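Local coordinates for TsrD (Streptomyces laurentii, PDB 5X7L), which belongs to the SnoaL-like polyketide cyclase family, whose members are small proteins with the mixed helix-and-sheet NTF2-like fold, at residues H15-Y20 against L64-D69; R26-C31 against G49-I54; R37-A42 against A118-E123; A80-S85 against L106-L111; G90-I95 against L127-Q132. All blocks are in the same frame, centred on the assembly; numbering follows the deposited sequence.

In the fold
All five contacts lie within one NTF2-like fold, a four-stranded antiparallel sheet curled against helices. Contact 4 is the buried centre, joining the two middle strands by paired backbone bonds. Contact 1 sets helix 6-22 against edge strand 61-74 mainly through apolar side chains, and touches contact 4 where D69 bonds to T83. Contact 2 adjoins contact 1 and couples a leucine tip to a salt bridge nearer the surface; contact 3, across the chain's centre from contact 1, lays a loop on edge strand 116-124 with rings and an arginine. Contact 5, about 16 Å from the chain's centre to its own, seals a turn against helix 126-132 with apolar groups and a histidine face. Contacts 3, 4 and 5 also reach the second subunit.

Contact 1. Residues H15-Y20 against L64-D69; sequences HFLAAY and LSLTLD
Y20 and L17 of helix 6-22 lie against L64, L66 and L68 of the edge strand, the helix-on-sheet packing of the NTF2-like fold. The two short axes run nearly antiparallel, at 166°, and approach to 8.0 Å. From its CB outward, Y20 keeps company with leucine methyls. Y20 CB sits between the strand's side chains, 4.0 Å from L64 CD2 and slightly closer to L66 CD2. CG and then CD1 stay beside that same L66 methyl, Y20 CD1 at 3.7 Å from L66 CD2, before the ring leads off toward helix 47-60, where the hydroxyl end meets M50. CE1 of Y20 also lies over the rim of the F16 ring. F16 CE2 approaches L66 CD2 too, more loosely, at 4.1 Å. L17 serves the other end of the contact. Its CG stands anti to the carbonyl carbon (chi1 -63°), and the side chain forks against the strand roughly at a right angle to L66 and L68. Leucine suits L17's place because its two methyls can meet different neighbours: L17 CD2 rests 3.8 Å from L66 CG and also against L66 O, while L17 CD1 reaches L68 CB at 3.9 Å.

Contact 2. Residues R26-C31 against G49-I54; sequences RHLDHC and GMRAAI
The guanidinium of R51 receives D29 OD1 at its edge, only 6° out of its plane, while the carboxylate is turned steeply, the two planes standing 77° apart. R51 NH2 gives the salt bridge to D29 OD1, 2.8 Å long, through the syn lone pair of that oxygen. The other oxygen, D29 OD2, accepts from a water 2.8 Å away, and the same water takes a weak bond from R51 NE, so the acid and the base are tied both directly and through solvent. Arginine can do this because its long chain, extended from CG to NE, carries several N-H groups; NH1 is left for a salt bridge with E48. The helix is 47-60, which in this NTF2-like fold packs beside helix 6-22, and residues 26-31 form the link that follows the latter, wound by bonds from N to the O three residues back, such as D29 N to R26 O. Deeper inside, the interaction turns apolar. L28 and I54 reach toward each other tip to tip, with L28 CD1 3.6 Å from I54 CG1. L28 CD1 also lies 3.7 Å from M50 O and meets M50 CB, the root of a selenomethionine side chain, at 4.0 Å.

Contact 3. Residues R37-A42 against A118-E123; sequences RHPNPA and AQHWDE
R37 N donates to A118 O over 2.8 Å, fastening the start of the loop to edge strand 116-124. The R37 side chain then bends at chi3 (-63°), which turns NE back toward the strand. Its guanidinium takes Q119 OE1 at the edge, R37 NH2 bonding to Q119 OE1 at 2.9 Å and nearly straight (167°), while NE adds a weak, longer bond. The amide oxygen gives NH2 a second, neutral acceptor beside the carboxylate of E113, with which it forms a salt bridge. Farther along, the loop closes over H120, a buried ring on the outer strand of the NTF2-like sheet, near a bound isopropyl alcohol. H120 turns its edge to the face of H38, an edge-to-face (T-shaped) pair with planes 87° apart and H120 CE1 3.7 Å from H38 CD2. P39 covers one face of H120 in a CH-pi contact, P39 CD lying 3.7 Å from the ring centroid. The H38 ring is steadied by N40 N, which donates to H38 ND1 in its plane (3.0 Å), and H120 ND1 is bonded to Y36 OH.

Contact 4. Residues A80-S85 against L106-L111; sequences ARMTFS and LIDIFL. With IPA (isopropyl alcohol), chain G.
D108 OD2 meets two groups: CE of the selenomethionine M82 lies 3.3 Å away, from the neighbouring strand, and O2 of isopropyl alcohol donates a short hydrogen bond of 2.6 Å. The alcohol's C1 also comes near the F110 ring, F110 CE1 being 4.0 Å from it. The two central strands of the NTF2-like sheet that carry these groups run antiparallel. A80 and D108 form one hydrogen-bonded pair, with A80 N to D108 O at 2.8 Å, and M82 and L106 form the next, with M82 N to L106 O nearly straight at 174°. Between them R81 and I107 make a non-hydrogen-bonded pair. Alternation sorts the residues. A80, M82, L106 and D108 share one face. There L106, whose CG takes the crowded position between backbone N and carbonyl carbon (chi1 62°), meets M82 CE with CD1 at 3.7 Å and F84 CB with CD2 at the same distance. The small A80 lets helix 6-22 approach, M13 touching it, and the long M82 packs on M13, F16 and L17 of that helix. On the opposite face R81 makes a cation-pi contact with W121 of the second subunit, and I107 packs on I107 of that subunit. D108 thus offers a buried polar acceptor among largely apolar neighbours, with D122 of the next strand beside it; the alcohol, probably from the crystallisation liquor, demonstrates that OD2 can accept from a hydroxyl.

Contact 5. Residues G90-I95 against L127-Q132; sequences GPILGI and LGLHRQ
I95 reaches H130 because its CG1 stands anti to the carbonyl carbon (chi1 -54°) and an extended chi2 of 166° carries CD1 onward, straight over the ring. H130 presents one face to that methyl. The CH-pi contact is nearly perpendicular: I95 CD1 lies 3.6 Å from the H130 ring centroid, only 7° off the normal, and I95 CG1 is 3.7 Å from H130 NE2. A flat histidine suits this place twice over, since its face takes an aliphatic tip while ND1, in hydrogen bond with L126 O, fixes the ring to the preceding turn of the helix. L129 completes the apolar patch. L129 CD2 meets I92 CG2 at 4.0 Å, the side chains crossing at about a right angle, and also lies 4.2 Å from L93 CD1, while CG is touched more loosely by I95 CD1. Beyond the patch, L129 rests on F102 and V104 of strand 101-113, and H130 packs on L127 of the second subunit. The loop keeps its shape through a mutual backbone pair, I95 N to I92 O at 2.8 Å and I92 N to I95 O at 3.0 Å. L93 and G94 occupy the two corners with positive phi, and G94, having no CB, avoids a clash with the carbonyl of L93. Such geometry is that of a type I' beta turn, the tight two-residue reversal common in beta hairpins, packed here against helix 126-132, the last helix of the chain.

Contact 1. Residues H15-Y20 against L64-D69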
# COMPACT_ATOMS: atom_id res chain seq x y z
N HIS B 15 0.60 9.43 18.11
CA HIS B 15 1.60 8.69 18.87
C HIS B 15 2.47 7.82 17.98
O HIS B 15 3.68 7.74 18.17
CB HIS B 15 0.94 7.83 19.95
CG HIS B 15 0.50 8.61 21.15
ND1 HIS B 15 1.39 9.19 22.02
CD2 HIS B 15 -0.74 8.90 21.62
CE1 HIS B 15 0.72 9.80 22.99
NE2 HIS B 15 -0.57 9.64 22.76
N PHE B 16 1.86 7.16 17.00
CA PHE B 16 2.60 6.31 16.08
C PHE B 16 3.67 7.12 15.35
O PHE B 16 4.84 6.74 15.30
CB PHE B 16 1.65 5.64 15.08
CG PHE B 16 2.32 4.67 14.15
CD1 PHE B 16 2.58 3.37 14.54
CD2 PHE B 16 2.69 5.07 12.87
CE1 PHE B 16 3.20 2.48 13.68
CE2 PHE B 16 3.31 4.18 12.01
CZ PHE B 16 3.56 2.88 12.41
N LEU B 17 3.26 8.26 14.79
CA LEU B 17 4.19 9.13 14.07
C LEU B 17 5.31 9.63 14.98
O LEU B 17 6.47 9.66 14.58
CB LEU B 17 3.45 10.31 13.45
CG LEU B 17 2.39 9.97 12.40
CD1 LEU B 17 1.55 11.21 12.10
CD2 LEU B 17 3.00 9.41 11.12
N ALA B 18 4.95 10.02 16.20
CA ALA B 18 5.92 10.57 17.15
C ALA B 18 6.98 9.54 17.54
O ALA B 18 8.14 9.90 17.76
CB ALA B 18 5.22 11.11 18.38
N ALA B 19 6.60 8.27 17.63
CA ALA B 19 7.56 7.21 17.96
C ALA B 19 8.73 7.22 16.98
O ALA B 19 9.90 7.16 17.38
CB ALA B 19 6.89 5.85 17.97
N TYR B 20 8.41 7.30 15.69
CA TYR B 20 9.42 7.32 14.65
C TYR B 20 10.16 8.65 14.58
O TYR B 20 11.39 8.69 14.56
CB TYR B 20 8.80 7.00 13.29
CG TYR B 20 8.39 5.56 13.15
CD1 TYR B 20 7.16 5.12 13.62
CD2 TYR B 20 9.24 4.62 12.55
CE1 TYR B 20 6.78 3.79 13.51
CE2 TYR B 20 8.86 3.29 12.43
CZ TYR B 20 7.63 2.88 12.91
OH TYR B 20 7.24 1.57 12.80
N LEU B 64 15.25 11.38 10.02
CA LEU B 64 14.07 10.58 9.73
C LEU B 64 12.82 11.45 9.80
O LEU B 64 12.64 12.24 10.74
CB LEU B 64 13.96 9.42 10.72
CG LEU B 64 12.87 8.38 10.44
CD1 LEU B 64 13.29 7.03 11.00
CD2 LEU B 64 11.52 8.79 11.02
N SER B 65 11.96 11.32 8.80
CA SER B 65 10.66 11.97 8.81
C SER B 65 9.58 11.00 8.36
O SER B 65 9.70 10.36 7.32
CB SER B 65 10.65 13.21 7.92
OG SER B 65 9.37 13.82 7.91
N LEU B 66 8.53 10.90 9.17
CA LEU B 66 7.36 10.10 8.83
C LEU B 66 6.15 11.01 8.95
O LEU B 66 5.86 11.54 10.03
CB LEU B 66 7.23 8.90 9.77
CG LEU B 66 6.11 7.91 9.45
CD1 LEU B 66 6.36 7.22 8.12
CD2 LEU B 66 5.96 6.89 10.57
N THR B 67 5.46 11.21 7.83
CA THR B 67 4.32 12.12 7.81
C THR B 67 3.08 11.43 7.27
O THR B 67 3.16 10.48 6.49
CB THR B 67 4.63 13.38 6.98
OG1 THR B 67 5.04 13.00 5.66
CG2 THR B 67 5.74 14.20 7.64
N LEU B 68 1.93 11.91 7.74
CA LEU B 68 0.64 11.33 7.41
C LEU B 68 -0.00 12.07 6.24
O LEU B 68 -0.33 13.25 6.35
CB LEU B 68 -0.27 11.37 8.64
CG LEU B 68 -1.62 10.68 8.52
CD1 LEU B 68 -1.47 9.19 8.24
CD2 LEU B 68 -2.41 10.91 9.80
N ASP B 69 -0.17 11.37 5.13
CA ASP B 69 -0.77 11.95 3.93
C ASP B 69 -2.29 11.80 3.92
O ASP B 69 -2.99 12.67 3.41
CB ASP B 69 -0.19 11.29 2.68
CG ASP B 69 1.29 11.52 2.54
OD1 ASP B 69 1.71 12.70 2.53
OD2 ASP B 69 2.04 10.53 2.43

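Contact 2. Residues R26-C31 against G49-I54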
# COMPACT_ATOMS: atom_id res chain seq x y z
N ARG B 26 8.57 4.81 23.54
CA ARG B 26 7.51 4.95 24.53
C ARG B 26 6.18 5.42 23.93
O ARG B 26 5.11 5.08 24.44
CB ARG B 26 7.94 5.89 25.66
CG ARG B 26 9.07 5.35 26.51
CD ARG B 26 9.55 6.36 27.53
NE ARG B 26 10.10 7.54 26.87
CZ ARG B 26 10.67 8.56 27.50
NH1 ARG B 26 10.79 8.55 28.83
NH2 ARG B 26 11.14 9.58 26.80
N HIS B 27 6.24 6.17 22.84
CA HIS B 27 5.01 6.56 22.15
C HIS B 27 4.19 5.36 21.69
O HIS B 27 2.96 5.44 21.60
CB HIS B 27 5.33 7.45 20.95
CG HIS B 27 5.59 8.87 21.31
ND1 HIS B 27 4.61 9.71 21.77
CD2 HIS B 27 6.73 9.60 21.28
CE1 HIS B 27 5.12 10.90 22.02
NE2 HIS B 27 6.41 10.86 21.72
N LEU B 28 4.85 4.24 21.40
CA LEU B 28 4.15 3.03 20.98
C LEU B 28 3.24 2.47 22.07
O LEU B 28 2.27 1.78 21.77
CB LEU B 28 5.14 1.95 20.54
CG LEU B 28 6.01 2.31 19.34
CD1 LEU B 28 6.90 1.13 18.98
CD2 LEU B 28 5.17 2.73 18.13
N ASP B 29 3.55 2.75 23.33
CA ASP B 29 2.71 2.25 24.41
C ASP B 29 1.32 2.87 24.37
O ASP B 29 0.38 2.33 24.94
CB ASP B 29 3.38 2.50 25.76
CG ASP B 29 4.66 1.72 25.91
OD1 ASP B 29 4.61 0.48 25.69
OD2 ASP B 29 5.71 2.32 26.20
N HIS B 30 1.20 4.01 23.69
CA HIS B 30 -0.06 4.72 23.60
C HIS B 30 -0.82 4.45 22.30
O HIS B 30 -1.90 5.00 22.10
CB HIS B 30 0.18 6.21 23.78
CG HIS B 30 0.87 6.53 25.07
ND1 HIS B 30 0.17 6.75 26.24
CD2 HIS B 30 2.18 6.60 25.39
CE1 HIS B 30 1.03 6.97 27.22
NE2 HIS B 30 2.26 6.88 26.73
N CYS B 31 -0.27 3.62 21.42
CA CYS B 31 -0.98 3.27 20.19
C CYS B 31 -0.94 1.79 19.79
O CYS B 31 -1.78 1.37 19.01
CB CYS B 31 -0.50 4.12 19.02
SG CYS B 31 1.25 3.95 18.61
N GLY B 49 8.59 -6.30 19.35
CA GLY B 49 8.97 -6.35 17.95
C GLY B 49 8.94 -4.98 17.29
O GLY B 49 9.81 -4.65 16.47
N MSE B 50 7.95 -4.17 17.64
CA MSE B 50 7.84 -2.83 17.09
C MSE B 50 8.77 -1.85 17.77
O MSE B 50 9.28 -0.93 17.12
CB MSE B 50 6.39 -2.35 17.15
CG MSE B 50 5.50 -3.06 16.13
SE MSE B 50 5.95 -2.60 14.27
CE MSE B 50 5.14 -0.82 14.21
N ARG B 51 9.02 -2.02 19.06
CA ARG B 51 10.03 -1.21 19.74
C ARG B 51 11.40 -1.41 19.09
O ARG B 51 12.16 -0.46 18.92
CB ARG B 51 10.10 -1.56 21.23
CG ARG B 51 8.85 -1.25 22.01
CD ARG B 51 8.92 -1.84 23.40
NE ARG B 51 7.76 -1.50 24.20
CZ ARG B 51 7.47 -2.04 25.38
NH1 ARG B 51 8.24 -2.99 25.89
NH2 ARG B 51 6.40 -1.63 26.05
N ALA B 52 11.70 -2.66 18.74
CA ALA B 52 12.97 -2.98 18.07
C ALA B 52 13.09 -2.26 16.72
O ALA B 52 14.18 -1.81 16.35
CB ALA B 52 13.10 -4.48 17.88
N ALA B 53 11.98 -2.15 16.00
CA ALA B 53 11.98 -1.42 14.73
C ALA B 53 12.34 0.05 14.94
O ALA B 53 13.14 0.61 14.19
CB ALA B 53 10.63 -1.56 14.04
N ILE B 54 11.76 0.68 15.96
CA ILE B 54 12.06 2.08 16.27
C ILE B 54 13.56 2.26 16.51
O ILE B 54 14.17 3.18 15.97
CB ILE B 54 11.29 2.60 17.50
CG1 ILE B 54 9.77 2.58 17.26
CG2 ILE B 54 11.75 4.00 17.89
CD1 ILE B 54 9.31 3.40 16.07
O HOH W 1 7.25 1.27 24.12

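Contact 3. Residues R37-A42 against A118-E123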
# COMPACT_ATOMS: atom_id res chain seq x y z
N ARG B 37 0.87 -8.20 16.90
CA ARG B 37 1.17 -9.34 16.04
C ARG B 37 1.76 -8.87 14.72
O ARG B 37 1.03 -8.64 13.75
CB ARG B 37 -0.09 -10.17 15.80
CG ARG B 37 -0.79 -10.64 17.07
CD ARG B 37 -2.03 -11.48 16.77
NE ARG B 37 -3.06 -10.73 16.06
CZ ARG B 37 -4.04 -10.02 16.64
NH1 ARG B 37 -4.12 -9.94 17.96
NH2 ARG B 37 -4.93 -9.39 15.89
N HIS B 38 3.08 -8.71 14.67
CA HIS B 38 3.74 -8.32 13.43
C HIS B 38 3.60 -9.46 12.41
O HIS B 38 3.79 -10.62 12.76
CB HIS B 38 5.22 -8.01 13.67
CG HIS B 38 5.86 -7.24 12.57
ND1 HIS B 38 6.10 -7.79 11.33
CD2 HIS B 38 6.32 -5.97 12.51
CE1 HIS B 38 6.68 -6.88 10.55
NE2 HIS B 38 6.82 -5.77 11.25
N PRO B 39 3.25 -9.13 11.15
CA PRO B 39 3.05 -10.18 10.14
C PRO B 39 4.30 -10.97 9.74
O PRO B 39 4.18 -12.06 9.18
CB PRO B 39 2.51 -9.41 8.93
CG PRO B 39 2.97 -8.01 9.13
CD PRO B 39 2.92 -7.80 10.61
N ASN B 40 5.48 -10.43 10.02
CA ASN B 40 6.75 -11.11 9.76
C ASN B 40 7.13 -11.94 10.99
O ASN B 40 7.42 -11.37 12.04
CB ASN B 40 7.84 -10.08 9.44
CG ASN B 40 9.16 -10.73 9.05
OD1 ASN B 40 9.35 -11.93 9.20
ND2 ASN B 40 10.08 -9.91 8.55
N PRO B 41 7.16 -13.28 10.86
CA PRO B 41 7.47 -14.09 12.05
C PRO B 41 8.90 -13.94 12.56
O PRO B 41 9.20 -14.36 13.68
CB PRO B 41 7.21 -15.52 11.57
CG PRO B 41 7.44 -15.47 10.10
CD PRO B 41 6.95 -14.12 9.66
N ALA B 42 9.79 -13.35 11.76
CA ALA B 42 11.15 -13.07 12.20
C ALA B 42 11.18 -11.94 13.24
O ALA B 42 12.16 -11.80 13.99
CB ALA B 42 12.04 -12.71 11.02
N ALA B 118 -3.31 -3.66 16.86
CA ALA B 118 -2.87 -4.99 17.28
C ALA B 118 -2.19 -5.79 16.18
O ALA B 118 -1.55 -6.80 16.45
CB ALA B 118 -4.05 -5.78 17.84
N GLN B 119 -2.33 -5.33 14.94
CA GLN B 119 -1.82 -6.05 13.80
C GLN B 119 -1.86 -5.11 12.60
O GLN B 119 -2.64 -4.16 12.60
CB GLN B 119 -2.69 -7.30 13.60
CG GLN B 119 -2.76 -7.88 12.22
CD GLN B 119 -3.54 -9.18 12.17
OE1 GLN B 119 -4.33 -9.51 13.06
NE2 GLN B 119 -3.30 -9.93 11.12
N HIS B 120 -1.02 -5.34 11.59
CA HIS B 120 -1.07 -4.54 10.37
C HIS B 120 -0.83 -5.37 9.12
O HIS B 120 -0.28 -6.47 9.17
CB HIS B 120 -0.06 -3.39 10.41
CG HIS B 120 1.37 -3.82 10.28
ND1 HIS B 120 2.18 -4.02 11.37
CD2 HIS B 120 2.12 -4.09 9.19
CE1 HIS B 120 3.38 -4.39 10.95
NE2 HIS B 120 3.37 -4.45 9.63
N TRP B 121 -1.27 -4.80 8.00
CA TRP B 121 -0.95 -5.25 6.65
C TRP B 121 -0.47 -4.00 5.94
O TRP B 121 -1.08 -2.94 6.07
CB TRP B 121 -2.18 -5.80 5.93
CG TRP B 121 -2.89 -6.90 6.64
CD1 TRP B 121 -2.76 -8.24 6.41
CD2 TRP B 121 -3.87 -6.76 7.68
NE1 TRP B 121 -3.59 -8.95 7.25
CE2 TRP B 121 -4.28 -8.06 8.03
CE3 TRP B 121 -4.44 -5.67 8.34
CZ2 TRP B 121 -5.24 -8.30 9.02
CZ3 TRP B 121 -5.39 -5.91 9.33
CH2 TRP B 121 -5.78 -7.22 9.66
N ASP B 122 0.60 -4.10 5.17
CA ASP B 122 1.17 -2.89 4.57
C ASP B 122 1.73 -3.13 3.18
O ASP B 122 1.96 -4.27 2.78
CB ASP B 122 2.26 -2.32 5.47
CG ASP B 122 3.49 -3.20 5.51
OD1 ASP B 122 3.40 -4.32 6.06
OD2 ASP B 122 4.54 -2.77 5.00
N GLU B 123 1.92 -2.03 2.46
CA GLU B 123 2.75 -2.01 1.27
C GLU B 123 3.59 -0.74 1.30
O GLU B 123 3.09 0.34 1.65
CB GLU B 123 1.92 -2.04 -0.02
CG GLU B 123 1.03 -3.26 -0.19
CD GLU B 123 1.78 -4.57 -0.37
OE1 GLU B 123 3.01 -4.57 -0.56
OE2 GLU B 123 1.11 -5.62 -0.33

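Contact 4. Residues A80-S85 against L106-L111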
# COMPACT_ATOMS: atom_id res chain seq x y z
N ALA B 80 -3.54 4.27 7.13
CA ALA B 80 -2.67 5.44 7.11
C ALA B 80 -1.78 5.40 5.87
O ALA B 80 -0.98 4.48 5.70
CB ALA B 80 -1.82 5.48 8.37
N ARG B 81 -1.94 6.39 4.99
CA ARG B 81 -1.02 6.59 3.89
C ARG B 81 0.03 7.59 4.35
O ARG B 81 -0.31 8.67 4.82
CB ARG B 81 -1.74 7.10 2.64
CG ARG B 81 -0.79 7.31 1.46
CD ARG B 81 -1.52 7.48 0.14
NE ARG B 81 -2.33 8.69 0.08
CZ ARG B 81 -1.87 9.90 -0.25
NH1 ARG B 81 -0.58 10.08 -0.53
NH2 ARG B 81 -2.71 10.93 -0.30
N MSE B 82 1.30 7.22 4.23
CA MSE B 82 2.39 8.00 4.81
C MSE B 82 3.55 8.15 3.84
O MSE B 82 3.65 7.43 2.85
CB MSE B 82 2.88 7.33 6.10
CG MSE B 82 1.82 7.35 7.19
SE MSE B 82 2.30 6.31 8.77
CE MSE B 82 1.90 4.55 8.04
N THR B 83 4.40 9.12 4.15
CA THR B 83 5.65 9.35 3.44
C THR B 83 6.80 9.21 4.43
O THR B 83 6.76 9.80 5.52
CB THR B 83 5.68 10.75 2.78
OG1 THR B 83 4.64 10.82 1.80
CG2 THR B 83 7.01 11.00 2.10
N PHE B 84 7.81 8.44 4.05
CA PHE B 84 8.93 8.08 4.91
C PHE B 84 10.21 8.54 4.22
O PHE B 84 10.50 8.13 3.09
CB PHE B 84 8.92 6.56 5.11
CG PHE B 84 10.06 6.03 5.94
CD1 PHE B 84 10.34 6.54 7.19
CD2 PHE B 84 10.82 4.96 5.47
CE1 PHE B 84 11.37 6.01 7.95
CE2 PHE B 84 11.85 4.43 6.22
CZ PHE B 84 12.13 4.96 7.46
N SER B 85 10.97 9.41 4.89
CA SER B 85 12.17 9.98 4.28
C SER B 85 13.29 10.12 5.29
O SER B 85 13.07 10.04 6.50
CB SER B 85 11.86 11.35 3.65
OG SER B 85 11.49 12.29 4.64
N LEU B 106 4.19 4.69 1.69
CA LEU B 106 3.72 3.43 2.24
C LEU B 106 2.26 3.59 2.63
O LEU B 106 1.78 4.71 2.82
CB LEU B 106 4.57 3.00 3.45
CG LEU B 106 4.56 3.95 4.65
CD1 LEU B 106 4.66 3.19 5.97
CD2 LEU B 106 5.63 5.03 4.56
N ILE B 107 1.56 2.47 2.71
CA ILE B 107 0.21 2.44 3.25
C ILE B 107 0.14 1.30 4.26
O ILE B 107 0.47 0.16 3.94
CB ILE B 107 -0.86 2.24 2.16
CG1 ILE B 107 -0.77 3.35 1.11
CG2 ILE B 107 -2.24 2.19 2.79
CD1 ILE B 107 -1.64 3.13 -0.11
N ASP B 108 -0.26 1.64 5.49
CA ASP B 108 -0.49 0.66 6.55
C ASP B 108 -1.97 0.55 6.85
O ASP B 108 -2.65 1.57 7.01
CB ASP B 108 0.21 1.07 7.85
CG ASP B 108 1.72 0.96 7.79
OD1 ASP B 108 2.28 0.52 6.77
OD2 ASP B 108 2.36 1.34 8.79
N ILE B 109 -2.46 -0.68 6.94
CA ILE B 109 -3.80 -0.95 7.44
C ILE B 109 -3.66 -1.58 8.81
O ILE B 109 -3.04 -2.64 8.94
CB ILE B 109 -4.59 -1.88 6.51
CG1 ILE B 109 -4.69 -1.28 5.11
CG2 ILE B 109 -5.98 -2.16 7.09
CD1 ILE B 109 -5.33 -2.18 4.08
N PHE B 110 -4.21 -0.93 9.83
CA PHE B 110 -4.16 -1.43 11.20
C PHE B 110 -5.49 -2.01 11.64
O PHE B 110 -6.55 -1.45 11.35
CB PHE B 110 -3.80 -0.32 12.18
CG PHE B 110 -2.43 0.27 11.98
CD1 PHE B 110 -1.30 -0.41 12.43
CD2 PHE B 110 -2.28 1.51 11.39
CE1 PHE B 110 -0.04 0.14 12.26
CE2 PHE B 110 -1.01 2.06 11.22
CZ PHE B 110 0.10 1.37 11.67
N LEU B 111 -5.42 -3.13 12.35
CA LEU B 111 -6.56 -3.70 13.06
C LEU B 111 -6.56 -3.19 14.50
O LEU B 111 -5.54 -3.27 15.19
CB LEU B 111 -6.48 -5.23 13.06
CG LEU B 111 -7.57 -6.01 13.81
CD1 LEU B 111 -8.93 -5.82 13.16
CD2 LEU B 111 -7.19 -7.48 13.89
C1 IPA G . 3.57 -0.79 10.92
C2 IPA G . 4.88 -0.47 10.23
C3 IPA G . 5.29 -1.60 9.29
O2 IPA G . 4.74 0.73 9.48

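Contact 5. Residues G90-I95 against L127-Q132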
# COMPACT_ATOMS: atom_id res chain seq x y z
N GLY B 90 22.91 3.44 7.77
CA GLY B 90 23.14 2.05 8.14
C GLY B 90 22.38 1.15 7.18
O GLY B 90 21.63 1.64 6.35
N PRO B 91 22.59 -0.18 7.28
CA PRO B 91 21.89 -1.10 6.38
C PRO B 91 20.38 -1.01 6.53
O PRO B 91 19.88 -0.95 7.65
CB PRO B 91 22.40 -2.48 6.81
CG PRO B 91 23.68 -2.21 7.53
CD PRO B 91 23.49 -0.89 8.20
N ILE B 92 19.67 -1.00 5.41
CA ILE B 92 18.21 -0.97 5.41
C ILE B 92 17.69 -2.09 4.52
O ILE B 92 17.90 -2.06 3.31
CB ILE B 92 17.66 0.37 4.90
CG1 ILE B 92 18.03 1.51 5.86
CG2 ILE B 92 16.14 0.29 4.72
CD1 ILE B 92 17.68 2.89 5.34
N LEU B 93 17.03 -3.08 5.13
CA LEU B 93 16.37 -4.16 4.39
C LEU B 93 17.28 -4.79 3.33
O LEU B 93 16.87 -5.01 2.19
CB LEU B 93 15.09 -3.64 3.74
CG LEU B 93 14.09 -2.98 4.70
CD1 LEU B 93 12.96 -2.32 3.92
CD2 LEU B 93 13.54 -3.98 5.71
N GLY B 94 18.52 -5.07 3.72
CA GLY B 94 19.48 -5.72 2.83
C GLY B 94 20.29 -4.77 1.96
O GLY B 94 21.19 -5.21 1.25
N ILE B 95 19.98 -3.48 2.02
CA ILE B 95 20.69 -2.46 1.25
C ILE B 95 21.83 -1.89 2.09
O ILE B 95 21.58 -1.30 3.14
CB ILE B 95 19.77 -1.30 0.82
CG1 ILE B 95 18.53 -1.83 0.08
CG2 ILE B 95 20.53 -0.30 -0.03
CD1 ILE B 95 17.43 -0.80 -0.07
N LEU B 127 10.76 -0.98 -4.17
CA LEU B 127 11.48 -0.86 -5.43
C LEU B 127 12.07 0.55 -5.54
O LEU B 127 13.24 0.71 -5.91
CB LEU B 127 10.58 -1.16 -6.62
CG LEU B 127 11.26 -1.11 -8.00
CD1 LEU B 127 12.38 -2.13 -8.11
CD2 LEU B 127 10.24 -1.31 -9.10
N GLY B 128 11.27 1.55 -5.22
CA GLY B 128 11.72 2.94 -5.21
C GLY B 128 12.83 3.16 -4.20
O GLY B 128 13.79 3.88 -4.48
N LEU B 129 12.71 2.55 -3.03
CA LEU B 129 13.74 2.65 -2.00
C LEU B 129 15.08 2.10 -2.51
O LEU B 129 16.12 2.73 -2.36
CB LEU B 129 13.31 1.91 -0.73
CG LEU B 129 14.22 2.08 0.49
CD1 LEU B 129 14.23 3.52 0.97
CD2 LEU B 129 13.80 1.13 1.60
N HIS B 130 15.03 0.92 -3.13
CA HIS B 130 16.23 0.31 -3.72
C HIS B 130 16.86 1.20 -4.78
O HIS B 130 18.08 1.35 -4.83
CB HIS B 130 15.90 -1.05 -4.31
CG HIS B 130 15.90 -2.16 -3.31
ND1 HIS B 130 14.93 -2.30 -2.34
CD2 HIS B 130 16.76 -3.19 -3.13
CE1 HIS B 130 15.19 -3.36 -1.61
NE2 HIS B 130 16.30 -3.92 -2.06
N ARG B 131 16.02 1.78 -5.64
CA ARG B 131 16.52 2.65 -6.70
C ARG B 131 17.16 3.92 -6.14
O ARG B 131 18.24 4.32 -6.58
CB ARG B 131 15.40 3.00 -7.67
CG ARG B 131 15.17 1.88 -8.67
CD ARG B 131 13.95 2.10 -9.54
NE ARG B 131 13.78 1.01 -10.50
CZ ARG B 131 12.64 0.72 -11.12
NH1 ARG B 131 11.55 1.43 -10.90
NH2 ARG B 131 12.60 -0.30 -11.97
N GLN B 132 16.52 4.54 -5.16
CA GLN B 132 17.04 5.76 -4.57
C GLN B 132 18.34 5.53 -3.80
O GLN B 132 19.21 6.40 -3.79
CB GLN B 132 16.00 6.39 -3.65
CG GLN B 132 14.78 6.90 -4.38
CD GLN B 132 13.68 7.31 -3.43
OE1 GLN B 132 13.96 7.77 -2.33
NE2 GLN B 132 12.44 7.14 -3.84